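Local coordinates for protein 4-hydroxybenzoyl-CoA thioesterase (PDB 5WH9) that probably hydrolyses coenzyme A thioesters such as gentisyl-CoA, as a hot-dog-fold member of the 4-hydroxybenzoyl-CoA thioesterase family, at residues B[91-94]-B[99-102]; B[32-37]-B[104-109]; B[12-17]-B[26-31]; B[41-46]-B[128-133]. One frame throughout, in Å; residues are numbered along the deposited sequence.

Contact 1: residues B[91-94]-B[99-102]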
loop_
_atom_site.group_PDB
_atom_site.type_symbol
_atom_site.label_atom_id
_atom_site.label_comp_id
_atom_site.label_asym_id
_atom_site.label_seq_id
_atom_site.Cartn_x
_atom_site.Cartn_y
_atom_site.Cartn_z
ATOM N N GLU B 91 4.663 -23.108 0.127
ATOM C CA GLU B 91 5.999 -22.605 0.374
ATOM C C GLU B 91 6.420 -21.627 -0.747
ATOM O O GLU B 91 6.216 -21.896 -1.941
ATOM C CB GLU B 91 6.983 -23.764 0.485
ATOM C CG GLU B 91 8.299 -23.386 1.177
ATOM C CD GLU B 91 9.254 -24.570 1.309
ATOM O OE1 GLU B 91 9.304 -25.184 2.402
ATOM O OE2 GLU B 91 9.959 -24.888 0.320
ATOM N N HIS B 92 6.982 -20.487 -0.358
ATOM C CA HIS B 92 7.424 -19.477 -1.313
ATOM C C HIS B 92 8.870 -19.152 -1.059
ATOM O O HIS B 92 9.243 -18.839 0.073
ATOM C CB HIS B 92 6.627 -18.175 -1.174
ATOM C CG HIS B 92 5.185 -18.305 -1.538
ATOM N ND1 HIS B 92 4.170 -18.133 -0.625
ATOM C CD2 HIS B 92 4.585 -18.606 -2.712
ATOM C CE1 HIS B 92 3.005 -18.299 -1.223
ATOM N NE2 HIS B 92 3.229 -18.582 -2.493
ATOM N N HIS B 93 9.672 -19.188 -2.119
ATOM C CA HIS B 93 11.076 -18.851 -2.032
ATOM C C HIS B 93 11.394 -17.702 -2.977
ATOM O O HIS B 93 11.208 -17.819 -4.192
ATOM C CB HIS B 93 11.927 -20.056 -2.411
ATOM C CG HIS B 93 11.834 -21.194 -1.446
ATOM N ND1 HIS B 93 12.370 -21.141 -0.179
ATOM C CD2 HIS B 93 11.297 -22.431 -1.573
ATOM C CE1 HIS B 93 12.157 -22.289 0.438
ATOM N NE2 HIS B 93 11.510 -23.090 -0.388
ATOM N N PHE B 94 11.889 -16.603 -2.420
ATOM C CA PHE B 94 12.274 -15.447 -3.217
ATOM C C PHE B 94 13.654 -15.666 -3.778
ATOM O O PHE B 94 14.618 -15.942 -3.031
ATOM C CB PHE B 94 12.250 -14.166 -2.382
ATOM C CG PHE B 94 10.893 -13.827 -1.869
ATOM C CD1 PHE B 94 10.311 -14.595 -0.862
ATOM C CD2 PHE B 94 10.181 -12.758 -2.400
ATOM C CE1 PHE B 94 9.048 -14.295 -0.399
ATOM C CE2 PHE B 94 8.908 -12.448 -1.935
ATOM C CZ PHE B 94 8.350 -13.216 -0.935
ATOM N N ARG B 99 19.801 -16.623 -6.377
ATOM C CA ARG B 99 19.873 -17.043 -4.974
ATOM C C ARG B 99 18.593 -16.783 -4.174
ATOM O O ARG B 99 17.831 -15.857 -4.479
ATOM C CB ARG B 99 21.030 -16.330 -4.280
ATOM C CG ARG B 99 22.380 -16.596 -4.916
ATOM C CD ARG B 99 23.492 -15.945 -4.112
ATOM N NE ARG B 99 23.237 -16.043 -2.675
ATOM C CZ ARG B 99 22.923 -15.013 -1.891
ATOM N NH1 ARG B 99 22.837 -13.788 -2.393
ATOM N NH2 ARG B 99 22.705 -15.212 -0.597
ATOM N N VAL B 100 18.383 -17.589 -3.132
ATOM C CA VAL B 100 17.257 -17.396 -2.212
ATOM C C VAL B 100 17.539 -16.299 -1.167
ATOM O O VAL B 100 18.389 -16.457 -0.285
ATOM C CB VAL B 100 16.852 -18.705 -1.485
ATOM C CG1 VAL B 100 15.668 -18.441 -0.574
ATOM C CG2 VAL B 100 16.499 -19.807 -2.490
ATOM N N ILE B 101 16.820 -15.191 -1.267
ATOM C CA ILE B 101 17.040 -14.067 -0.362
ATOM C C ILE B 101 15.922 -13.889 0.671
ATOM O O ILE B 101 15.954 -12.965 1.481
ATOM C CB ILE B 101 17.227 -12.757 -1.152
ATOM C CG1 ILE B 101 15.970 -12.452 -1.980
ATOM C CG2 ILE B 101 18.460 -12.851 -2.037
ATOM C CD1 ILE B 101 14.782 -11.908 -1.103
ATOM N N ALA B 102 14.937 -14.773 0.635
ATOM C CA ALA B 102 13.871 -14.793 1.624
ATOM C C ALA B 102 13.046 -16.029 1.345
ATOM O O ALA B 102 12.963 -16.464 0.198
ATOM C CB ALA B 102 12.995 -13.527 1.512
#

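Contact 2: residues B[32-37]-B[104-109]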
loop_
_atom_site.group_PDB
_atom_site.type_symbol
_atom_site.label_atom_id
_atom_site.label_comp_id
_atom_site.label_asym_id
_atom_site.label_seq_id
_atom_site.Cartn_x
_atom_site.Cartn_y
_atom_site.Cartn_z
ATOM N N GLU B 32 0.370 -12.561 -4.156
ATOM C CA GLU B 32 0.326 -12.546 -5.612
ATOM C C GLU B 32 0.816 -13.871 -6.190
ATOM O O GLU B 32 0.236 -14.397 -7.132
ATOM C CB GLU B 32 1.158 -11.398 -6.170
ATOM C CG GLU B 32 0.717 -10.060 -5.638
ATOM C CD GLU B 32 1.569 -8.897 -6.129
ATOM O OE1 GLU B 32 2.423 -9.081 -7.030
ATOM O OE2 GLU B 32 1.378 -7.794 -5.596
ATOM N N ALA B 33 1.882 -14.416 -5.627
ATOM C CA ALA B 33 2.367 -15.698 -6.110
ATOM C C ALA B 33 1.275 -16.746 -5.954
ATOM O O ALA B 33 1.035 -17.520 -6.878
ATOM C CB ALA B 33 3.614 -16.120 -5.381
ATOM N N CYS B 34 0.616 -16.760 -4.791
ATOM C CA CYS B 34 -0.445 -17.728 -4.522
ATOM C C CYS B 34 -1.524 -17.710 -5.589
ATOM O O CYS B 34 -1.928 -18.760 -6.071
ATOM C CB CYS B 34 -1.093 -17.480 -3.162
ATOM S SG CYS B 34 -2.629 -18.442 -2.917
ATOM N N HIS B 35 -1.995 -16.511 -5.939
ATOM C CA HIS B 35 -3.028 -16.340 -6.957
ATOM C C HIS B 35 -2.526 -16.758 -8.331
ATOM O O HIS B 35 -3.264 -17.311 -9.150
ATOM C CB HIS B 35 -3.440 -14.876 -7.040
ATOM C CG HIS B 35 -4.415 -14.453 -5.986
ATOM N ND1 HIS B 35 -4.024 -14.021 -4.732
ATOM C CD2 HIS B 35 -5.765 -14.373 -6.011
ATOM C CE1 HIS B 35 -5.094 -13.715 -4.023
ATOM N NE2 HIS B 35 -6.164 -13.906 -4.780
ATOM N N HIS B 36 -1.269 -16.442 -8.600
ATOM C CA HIS B 36 -0.683 -16.780 -9.884
ATOM C C HIS B 36 -0.486 -18.274 -9.962
ATOM O O HIS B 36 -0.513 -18.868 -11.032
ATOM C CB HIS B 36 0.654 -16.070 -10.057
ATOM C CG HIS B 36 1.471 -16.594 -11.191
ATOM N ND1 HIS B 36 2.240 -17.731 -11.085
ATOM C CD2 HIS B 36 1.658 -16.125 -12.447
ATOM C CE1 HIS B 36 2.865 -17.942 -12.231
ATOM N NE2 HIS B 36 2.528 -16.981 -13.073
ATOM N N PHE B 37 -0.281 -18.873 -8.800
ATOM C CA PHE B 37 -0.089 -20.300 -8.687
ATOM C C PHE B 37 -1.390 -21.014 -9.048
ATOM O O PHE B 37 -1.387 -21.876 -9.898
ATOM C CB PHE B 37 0.354 -20.633 -7.264
ATOM C CG PHE B 37 0.657 -22.085 -7.036
ATOM C CD1 PHE B 37 1.798 -22.656 -7.560
ATOM C CD2 PHE B 37 -0.186 -22.869 -6.258
ATOM C CE1 PHE B 37 2.080 -23.994 -7.344
ATOM C CE2 PHE B 37 0.093 -24.204 -6.032
ATOM C CZ PHE B 37 1.227 -24.769 -6.584
ATOM N N GLY B 104 9.249 -18.090 2.843
ATOM C CA GLY B 104 8.188 -18.228 3.800
ATOM C C GLY B 104 7.154 -19.239 3.400
ATOM O O GLY B 104 7.336 -20.021 2.465
ATOM N N HIS B 105 6.045 -19.228 4.118
ATOM C CA HIS B 105 4.923 -20.053 3.720
ATOM C C HIS B 105 3.635 -19.373 4.118
ATOM O O HIS B 105 3.630 -18.426 4.907
ATOM C CB HIS B 105 5.013 -21.462 4.333
ATOM C CG HIS B 105 4.927 -21.485 5.825
ATOM N ND1 HIS B 105 3.725 -21.537 6.502
ATOM C CD2 HIS B 105 5.895 -21.460 6.773
ATOM C CE1 HIS B 105 3.957 -21.539 7.804
ATOM N NE2 HIS B 105 5.265 -21.495 7.993
ATOM N N GLU B 106 2.548 -19.854 3.545
ATOM C CA GLU B 106 1.218 -19.438 3.912
ATOM C C GLU B 106 0.447 -20.716 4.252
ATOM O O GLU B 106 0.469 -21.678 3.487
ATOM C CB GLU B 106 0.551 -18.744 2.718
ATOM C CG GLU B 106 1.245 -17.473 2.226
ATOM C CD GLU B 106 0.566 -16.856 1.011
ATOM O OE1 GLU B 106 0.468 -15.613 0.958
ATOM O OE2 GLU B 106 0.151 -17.603 0.091
ATOM N N LYS B 107 -0.206 -20.746 5.405
ATOM C CA LYS B 107 -1.242 -21.741 5.632
ATOM C C LYS B 107 -2.570 -21.155 5.182
ATOM O O LYS B 107 -2.956 -20.071 5.622
ATOM C CB LYS B 107 -1.336 -22.114 7.105
ATOM C CG LYS B 107 -2.327 -23.247 7.372
ATOM C CD LYS B 107 -2.025 -23.982 8.684
ATOM C CE LYS B 107 -3.090 -25.040 8.948
ATOM N NZ LYS B 107 -2.781 -25.923 10.122
ATOM N N ARG B 108 -3.264 -21.854 4.295
ATOM C CA ARG B 108 -4.548 -21.364 3.805
ATOM C C ARG B 108 -5.646 -22.422 3.894
ATOM O O ARG B 108 -5.385 -23.628 3.877
ATOM C CB ARG B 108 -4.428 -20.851 2.366
ATOM C CG ARG B 108 -3.439 -19.711 2.151
ATOM C CD ARG B 108 -3.429 -19.305 0.681
ATOM N NE ARG B 108 -2.577 -18.158 0.378
ATOM C CZ ARG B 108 -3.017 -16.906 0.261
ATOM N NH1 ARG B 108 -4.304 -16.635 0.436
ATOM N NH2 ARG B 108 -2.170 -15.924 -0.030
ATOM N N VAL B 109 -6.882 -21.958 3.983
ATOM C CA VAL B 109 -8.024 -22.852 4.012
ATOM C C VAL B 109 -8.888 -22.533 2.812
ATOM O O VAL B 109 -8.543 -21.652 2.031
ATOM C CB VAL B 109 -8.836 -22.698 5.316
ATOM C CG1 VAL B 109 -7.988 -23.119 6.506
ATOM C CG2 VAL B 109 -9.334 -21.276 5.481
#

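Contact 3: residues B[12-17]-B[26-31]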
loop_
_atom_site.group_PDB
_atom_site.type_symbol
_atom_site.label_atom_id
_atom_site.label_comp_id
_atom_site.label_asym_id
_atom_site.label_seq_id
_atom_site.Cartn_x
_atom_site.Cartn_y
_atom_site.Cartn_z
ATOM N N PHE B 12 9.667 1.486 -6.956
ATOM C CA PHE B 12 10.090 2.546 -6.063
ATOM C C PHE B 12 9.178 2.608 -4.824
ATOM O O PHE B 12 9.647 2.717 -3.686
ATOM C CB PHE B 12 10.039 3.863 -6.837
ATOM C CG PHE B 12 10.553 5.017 -6.073
ATOM C CD1 PHE B 12 11.861 5.028 -5.621
ATOM C CD2 PHE B 12 9.734 6.088 -5.790
ATOM C CE1 PHE B 12 12.345 6.097 -4.912
ATOM C CE2 PHE B 12 10.216 7.158 -5.071
ATOM C CZ PHE B 12 11.527 7.159 -4.633
ATOM N N GLY B 13 7.877 2.512 -5.059
ATOM C CA GLY B 13 6.888 2.624 -4.008
ATOM C C GLY B 13 6.858 1.478 -3.015
ATOM O O GLY B 13 6.140 1.562 -2.011
ATOM N N ASP B 14 7.618 0.418 -3.299
ATOM C CA ASP B 14 7.768 -0.722 -2.399
ATOM C C ASP B 14 8.916 -0.499 -1.429
ATOM O O ASP B 14 9.123 -1.300 -0.512
ATOM C CB ASP B 14 8.067 -2.002 -3.180
ATOM C CG ASP B 14 6.923 -2.420 -4.071
ATOM O OD1 ASP B 14 5.759 -2.303 -3.626
ATOM O OD2 ASP B 14 7.189 -2.853 -5.219
ATOM N N THR B 15 9.672 0.577 -1.644
ATOM C CA THR B 15 10.789 0.900 -0.760
ATOM C C THR B 15 10.337 1.851 0.352
ATOM O O THR B 15 9.225 2.388 0.326
ATOM C CB THR B 15 11.980 1.507 -1.533
ATOM O OG1 THR B 15 11.654 2.833 -1.975
ATOM C CG2 THR B 15 12.331 0.648 -2.734
ATOM N N ASP B 16 11.202 2.051 1.335
ATOM C CA ASP B 16 10.923 3.020 2.372
ATOM C C ASP B 16 12.193 3.834 2.633
ATOM O O ASP B 16 13.201 3.676 1.939
ATOM C CB ASP B 16 10.428 2.320 3.636
ATOM C CG ASP B 16 11.439 1.323 4.189
ATOM O OD1 ASP B 16 12.638 1.677 4.299
ATOM O OD2 ASP B 16 11.031 0.185 4.523
ATOM N N ALA B 17 12.134 4.700 3.632
ATOM C CA ALA B 17 13.195 5.670 3.868
ATOM C C ALA B 17 14.544 5.031 4.122
ATOM O O ALA B 17 15.580 5.652 3.877
ATOM C CB ALA B 17 12.825 6.596 5.027
ATOM N N TYR B 26 6.681 -8.320 1.190
ATOM C CA TYR B 26 6.983 -9.715 0.901
ATOM C C TYR B 26 5.705 -10.568 0.995
ATOM O O TYR B 26 5.553 -11.565 0.285
ATOM C CB TYR B 26 8.043 -10.256 1.857
ATOM C CG TYR B 26 9.434 -9.724 1.640
ATOM C CD1 TYR B 26 9.789 -8.469 2.091
ATOM C CD2 TYR B 26 10.413 -10.497 1.017
ATOM C CE1 TYR B 26 11.060 -7.973 1.911
ATOM C CE2 TYR B 26 11.701 -10.016 0.835
ATOM C CZ TYR B 26 12.016 -8.740 1.285
ATOM O OH TYR B 26 13.296 -8.224 1.132
ATOM N N TYR B 27 4.795 -10.184 1.886
ATOM C CA TYR B 27 3.528 -10.906 2.045
ATOM C C TYR B 27 2.581 -10.612 0.892
ATOM O O TYR B 27 1.872 -11.506 0.435
ATOM C CB TYR B 27 2.893 -10.585 3.407
ATOM C CG TYR B 27 3.826 -10.968 4.537
ATOM C CD1 TYR B 27 3.828 -12.264 5.040
ATOM C CD2 TYR B 27 4.747 -10.059 5.056
ATOM C CE1 TYR B 27 4.693 -12.646 6.056
ATOM C CE2 TYR B 27 5.650 -10.442 6.076
ATOM C CZ TYR B 27 5.602 -11.746 6.562
ATOM O OH TYR B 27 6.441 -12.157 7.585
ATOM N N LYS B 28 2.589 -9.363 0.426
ATOM C CA LYS B 28 1.858 -8.941 -0.762
ATOM C C LYS B 28 2.315 -9.799 -1.941
ATOM O O LYS B 28 1.503 -10.316 -2.717
ATOM C CB LYS B 28 2.128 -7.438 -1.010
ATOM C CG LYS B 28 1.714 -6.817 -2.353
ATOM C CD LYS B 28 2.637 -5.601 -2.676
ATOM C CE LYS B 28 2.083 -4.607 -3.719
ATOM N NZ LYS B 28 1.913 -5.085 -5.156
ATOM N N TRP B 29 3.626 -9.974 -2.060
ATOM C CA TRP B 29 4.156 -10.730 -3.186
ATOM C C TRP B 29 3.803 -12.207 -3.072
ATOM O O TRP B 29 3.516 -12.833 -4.086
ATOM C CB TRP B 29 5.666 -10.524 -3.334
ATOM C CG TRP B 29 6.022 -9.156 -3.813
ATOM C CD1 TRP B 29 5.390 -8.434 -4.784
ATOM C CD2 TRP B 29 7.095 -8.336 -3.335
ATOM N NE1 TRP B 29 6.003 -7.217 -4.934
ATOM C CE2 TRP B 29 7.051 -7.133 -4.055
ATOM C CE3 TRP B 29 8.084 -8.503 -2.358
ATOM C CZ2 TRP B 29 7.970 -6.105 -3.841
ATOM C CZ3 TRP B 29 8.976 -7.494 -2.148
ATOM C CH2 TRP B 29 8.918 -6.309 -2.881
ATOM N N MET B 30 3.803 -12.761 -1.855
ATOM C CA MET B 30 3.356 -14.140 -1.665
ATOM C C MET B 30 1.886 -14.274 -1.993
ATOM O O MET B 30 1.460 -15.232 -2.647
ATOM C CB MET B 30 3.598 -14.627 -0.244
ATOM C CG MET B 30 5.042 -14.981 0.015
ATOM S SD MET B 30 5.322 -15.695 1.649
ATOM C CE MET B 30 4.597 -14.432 2.693
ATOM N N ASP B 31 1.097 -13.307 -1.559
ATOM C CA ASP B 31 -0.304 -13.345 -1.934
ATOM C C ASP B 31 -0.424 -13.378 -3.469
ATOM O O ASP B 31 -1.213 -14.149 -4.025
ATOM C CB ASP B 31 -1.052 -12.160 -1.346
ATOM C CG ASP B 31 -2.531 -12.250 -1.578
ATOM O OD1 ASP B 31 -3.224 -12.917 -0.790
ATOM O OD2 ASP B 31 -3.007 -11.658 -2.557
#

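Contact 4: residues B[41-46]-B[128-133]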
loop_
_atom_site.group_PDB
_atom_site.type_symbol
_atom_site.label_atom_id
_atom_site.label_comp_id
_atom_site.label_asym_id
_atom_site.label_seq_id
_atom_site.Cartn_x
_atom_site.Cartn_y
_atom_site.Cartn_z
ATOM N N LEU B 41 -2.453 -23.366 -12.497
ATOM C CA LEU B 41 -2.949 -24.728 -12.309
ATOM C C LEU B 41 -4.277 -24.936 -13.021
ATOM O O LEU B 41 -4.739 -26.058 -13.152
ATOM C CB LEU B 41 -3.119 -25.064 -10.826
ATOM C CG LEU B 41 -1.891 -25.563 -10.064
ATOM C CD1 LEU B 41 -2.239 -25.802 -8.608
ATOM C CD2 LEU B 41 -1.327 -26.841 -10.687
ATOM N N GLY B 42 -4.899 -23.851 -13.467
ATOM C CA GLY B 42 -6.152 -23.952 -14.197
ATOM C C GLY B 42 -7.366 -23.382 -13.487
ATOM O O GLY B 42 -8.500 -23.531 -13.954
ATOM N N PHE B 43 -7.133 -22.718 -12.361
ATOM C CA PHE B 43 -8.223 -22.149 -11.581
ATOM C C PHE B 43 -8.014 -20.642 -11.425
ATOM O O PHE B 43 -7.477 -20.193 -10.414
ATOM C CB PHE B 43 -8.301 -22.840 -10.218
ATOM C CG PHE B 43 -8.242 -24.346 -10.304
ATOM C CD1 PHE B 43 -9.401 -25.094 -10.437
ATOM C CD2 PHE B 43 -7.015 -25.007 -10.282
ATOM C CE1 PHE B 43 -9.350 -26.476 -10.530
ATOM C CE2 PHE B 43 -6.950 -26.393 -10.379
ATOM C CZ PHE B 43 -8.125 -27.131 -10.499
ATOM N N PRO B 44 -8.411 -19.862 -12.451
ATOM C CA PRO B 44 -8.292 -18.392 -12.449
ATOM C C PRO B 44 -9.003 -17.811 -11.246
ATOM O O PRO B 44 -10.222 -17.856 -11.189
ATOM C CB PRO B 44 -9.043 -17.958 -13.713
ATOM C CG PRO B 44 -9.075 -19.166 -14.591
ATOM C CD PRO B 44 -8.980 -20.386 -13.707
ATOM N N THR B 45 -8.250 -17.254 -10.310
ATOM C CA THR B 45 -8.817 -16.842 -9.029
ATOM C C THR B 45 -9.795 -15.662 -9.122
ATOM O O THR B 45 -10.613 -15.472 -8.233
ATOM C CB THR B 45 -7.703 -16.552 -8.029
ATOM O OG1 THR B 45 -6.950 -15.418 -8.477
ATOM C CG2 THR B 45 -6.763 -17.770 -7.939
ATOM N N SER B 46 -9.709 -14.875 -10.195
ATOM C CA SER B 46 -10.686 -13.808 -10.448
ATOM C C SER B 46 -12.076 -14.407 -10.582
ATOM O O SER B 46 -13.079 -13.810 -10.180
ATOM C CB SER B 46 -10.352 -13.060 -11.741
ATOM O OG SER B 46 -10.305 -13.953 -12.846
ATOM N N ARG B 128 -8.063 -30.255 -5.374
ATOM C CA ARG B 128 -7.345 -31.299 -4.651
ATOM C C ARG B 128 -6.477 -32.123 -5.598
ATOM O O ARG B 128 -5.283 -32.266 -5.377
ATOM C CB ARG B 128 -8.323 -32.201 -3.891
ATOM C CG ARG B 128 -7.670 -33.143 -2.898
ATOM C CD ARG B 128 -8.724 -33.907 -2.113
ATOM N NE ARG B 128 -9.705 -34.533 -3.002
ATOM C CZ ARG B 128 -10.998 -34.208 -3.049
ATOM N NH1 ARG B 128 -11.482 -33.260 -2.246
ATOM N NH2 ARG B 128 -11.813 -34.838 -3.893
ATOM N N VAL B 129 -7.081 -32.649 -6.658
ATOM C CA VAL B 129 -6.360 -33.464 -7.632
ATOM C C VAL B 129 -5.246 -32.691 -8.334
ATOM O O VAL B 129 -4.221 -33.258 -8.717
ATOM C CB VAL B 129 -7.319 -34.038 -8.705
ATOM C CG1 VAL B 129 -6.535 -34.616 -9.890
ATOM C CG2 VAL B 129 -8.252 -35.080 -8.093
ATOM N N ALA B 130 -5.463 -31.396 -8.527
ATOM C CA ALA B 130 -4.466 -30.553 -9.173
ATOM C C ALA B 130 -3.273 -30.312 -8.234
ATOM O O ALA B 130 -2.135 -30.232 -8.682
ATOM C CB ALA B 130 -5.099 -29.228 -9.644
ATOM N N PHE B 131 -3.550 -30.194 -6.935
ATOM C CA PHE B 131 -2.515 -30.136 -5.904
ATOM C C PHE B 131 -1.810 -31.484 -5.737
ATOM O O PHE B 131 -0.639 -31.541 -5.367
ATOM C CB PHE B 131 -3.121 -29.734 -4.550
ATOM C CG PHE B 131 -3.467 -28.278 -4.440
ATOM C CD1 PHE B 131 -2.891 -27.346 -5.281
ATOM C CD2 PHE B 131 -4.375 -27.839 -3.487
ATOM C CE1 PHE B 131 -3.210 -26.008 -5.180
ATOM C CE2 PHE B 131 -4.695 -26.501 -3.379
ATOM C CZ PHE B 131 -4.113 -25.589 -4.225
ATOM N N ALA B 132 -2.537 -32.567 -5.988
ATOM C CA ALA B 132 -1.979 -33.901 -5.828
ATOM C C ALA B 132 -1.345 -34.390 -7.129
ATOM O O ALA B 132 -1.468 -35.561 -7.491
ATOM C CB ALA B 132 -3.045 -34.876 -5.341
ATOM N N ASN B 133 -0.665 -33.487 -7.828
ATOM C CA ASN B 133 -0.002 -33.832 -9.079
ATOM C C ASN B 133 1.051 -32.788 -9.439
ATOM O O ASN B 133 1.413 -32.648 -10.608
ATOM C CB ASN B 133 -1.026 -33.977 -10.199
#

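Contact 1: residues B[91-94]-B[99-102]
Phe94 meets Ala102 and Ile101 through its backbone N and O. Its N donates to Ala102 O at 2.8 Å (156° at the hydrogen), and its O receives Ile101 N at 2.9 Å. The same Phe94 O takes a CA-H contact from Val100 CA at 3.1 Å, so this one carbonyl is approached by two successive residues. Strand 99-102 swings steeply across 91-94, the short axes lying 110° apart, and close contact is therefore concentrated at Phe94.

Side-chain packing accompanies these bonds. Ala102 CB is 3.7 Å from Phe94 CD1. In Ile101, chi1 of 61° places CG1 between the backbone N and the carbonyl carbon, and from there CD1 reaches Phe94 CB at 3.6 Å. Separately, Ala102 O lies at the edge of the Phe94 ring, in its plane, 3.4 Å from CD1. Replacing Phe94 by alanine would remove the ring and is likely to leave a gap beside Ala102 and against Tyr26 and Met30 of helix 25-40.

The contact belongs to the hairpin of strands 87-96 and 99-111. Phe94 turns its ring edge-to-face with Tyr26 and packs on Met30, while strand 73-80 lies along the other side of 87-96.

Contact 2: residues B[32-37]-B[104-109]
Cys34 of helix 25-40, the central helix wrapped by the sheet in the hot-dog fold, presses onto a salt-bridged pair, Glu106 and Arg108, on strand 99-111. With SG anti to the backbone N (chi1 169°), the sulfur is carried over one face of the Arg108 guanidinium, 3.3 Å from NE and displaced toward the rim of the group. No hydrogen bond joins Cys34 to either residue; the cation below would be expected to polarise the thiol. Cys34 CB also rests 3.5 Å from Glu106 OE2.

That carboxylate oxygen sits in the plane of the guanidinium, at its edge. Arg108 NE donates to Glu106 OE2 at 2.8 Å, and Arg108 NH2 adds a weak bond to it at 2.9 Å; NE meets OE2 from well above the carboxylate plane, 68° out of it. Arg108 NH2 has a second acidic partner in Asp31, and NH1 bonds Phe55 O, so the flat group is fixed against rotation. Glu106 OE1 turns instead to Tyr23 OH of the third subunit.

A leucine in place of Arg108 would probably leave Glu106 and Asp31, both buried, without their countercharge and Phe55 O without its donor. Around this buried cluster, Ile57 of strand 57-64 packs against Glu106 and Arg108, and Leu90 of strand 87-96 against Cys34.

Contact 3: residues B[12-17]-B[26-31]
The backbones that carry Asp14 and Trp29, a short 3-10 turn (12-14) and helix 26-31, stay well apart, the nearest CA atoms, those of Asp14 and Tyr26, being 9.6 Å from each other, and they meet through side chains alone. Asp14 reaches across to Trp29, and its OD2 lies at the rim of the indole, near the ring plane, 3.6 Å from CZ2. The carboxylate and ring planes are almost perpendicular, 82° apart. No hydrogen bond links the pair. Trp29 chi1 of -71°, with CG anti to the carbonyl carbon, swings the indole out toward Asp14, and the ring stacks on Phe8 of strand 6-9. The polar hold on Asp14 comes from its own loop, since OD2 accepts from Lys11 N.

This loop leads from strand 6-9 into the central helix of the hot-dog fold; it probably corresponds to the one that carries the active-site aspartate in relatives, though no catalytic residue is established here. Lys28 runs alongside the contact, with CE 4.3 Å from Asp14 OD1, but its NZ stays 5.0 Å from that oxygen and forms a salt bridge with Glu32.

At the end of the turn, Phe12 O accepts both Thr15 N at 3.0 Å and Thr15 OG1 at 2.6 Å, the hydroxyl lying in the carbonyl plane. Thr15 OG1 also makes a weak hydrogen bond with Ala17 N of the fourth subunit, where the two copies of the loop pack together.

Contact 4: residues B[41-46]-B[128-133]
Leu41 and Phe43, in the link between helices 25-40 and 45-50, close against Ala130 and Phe131 of helix 125-131. The tight part consists of two apolar touches. Phe43 presents a ring edge, with CE2 3.5 Å and CZ 3.8 Å from Ala130 CB, the methyl lying near the ring plane. Beside it, Leu41 CD1 comes to 3.6 Å from Phe131 CE1, and the two side chains cross at about a right angle. Leu41 chi2 of 178° sets CD1 anti to CA, extending that branch out to the ring. The methyl of Ala130 is short enough to let the chains come near, the CA atoms of Leu41 and Ala130 lying 6.8 Å apart.

The other Leu41 branch is looser, CD2 standing 4.0 Å from Ala130 O, and no hydrogen bond crosses the contact. Toward solvent lie Gly42, whose positive phi of 113° belongs to a Schellman motif ending helix 25-40, and Ala132, just after helix 125-131, which is exposed and poorly ordered.

Phe131 is the buried member. Its ring continues inward onto Phe37 and Leu38 of helix 25-40 and Phe88 of strand 87-96, while Phe43 also packs on Ser126 and Val127. The C-terminal helix is thus laid against the link between helices 25-40 and 45-50.

Overall arrangement
Contacts 1, 2 and 3 meet around helix 25-40 and the sheet that curls about it, whereas contact 4 closes one end of the fold. Contacts 1 and 2 share strand 99-111, with centres about 13 Å apart, and contacts 2 and 3 share the helix and touch directly. Contact 3 closes first along the chain; contact 2 then spans the hairpin of contact 1, and its segments alternate with those of contact 4. Contacts 3 and 4 lie on opposite sides of the chain's centre, about 26 Å apart between centres. Neighbouring subunits reach contacts 2, 3 and 4 but none touches contact 1, so those three also lie at subunit interfaces of the four-chain assembly.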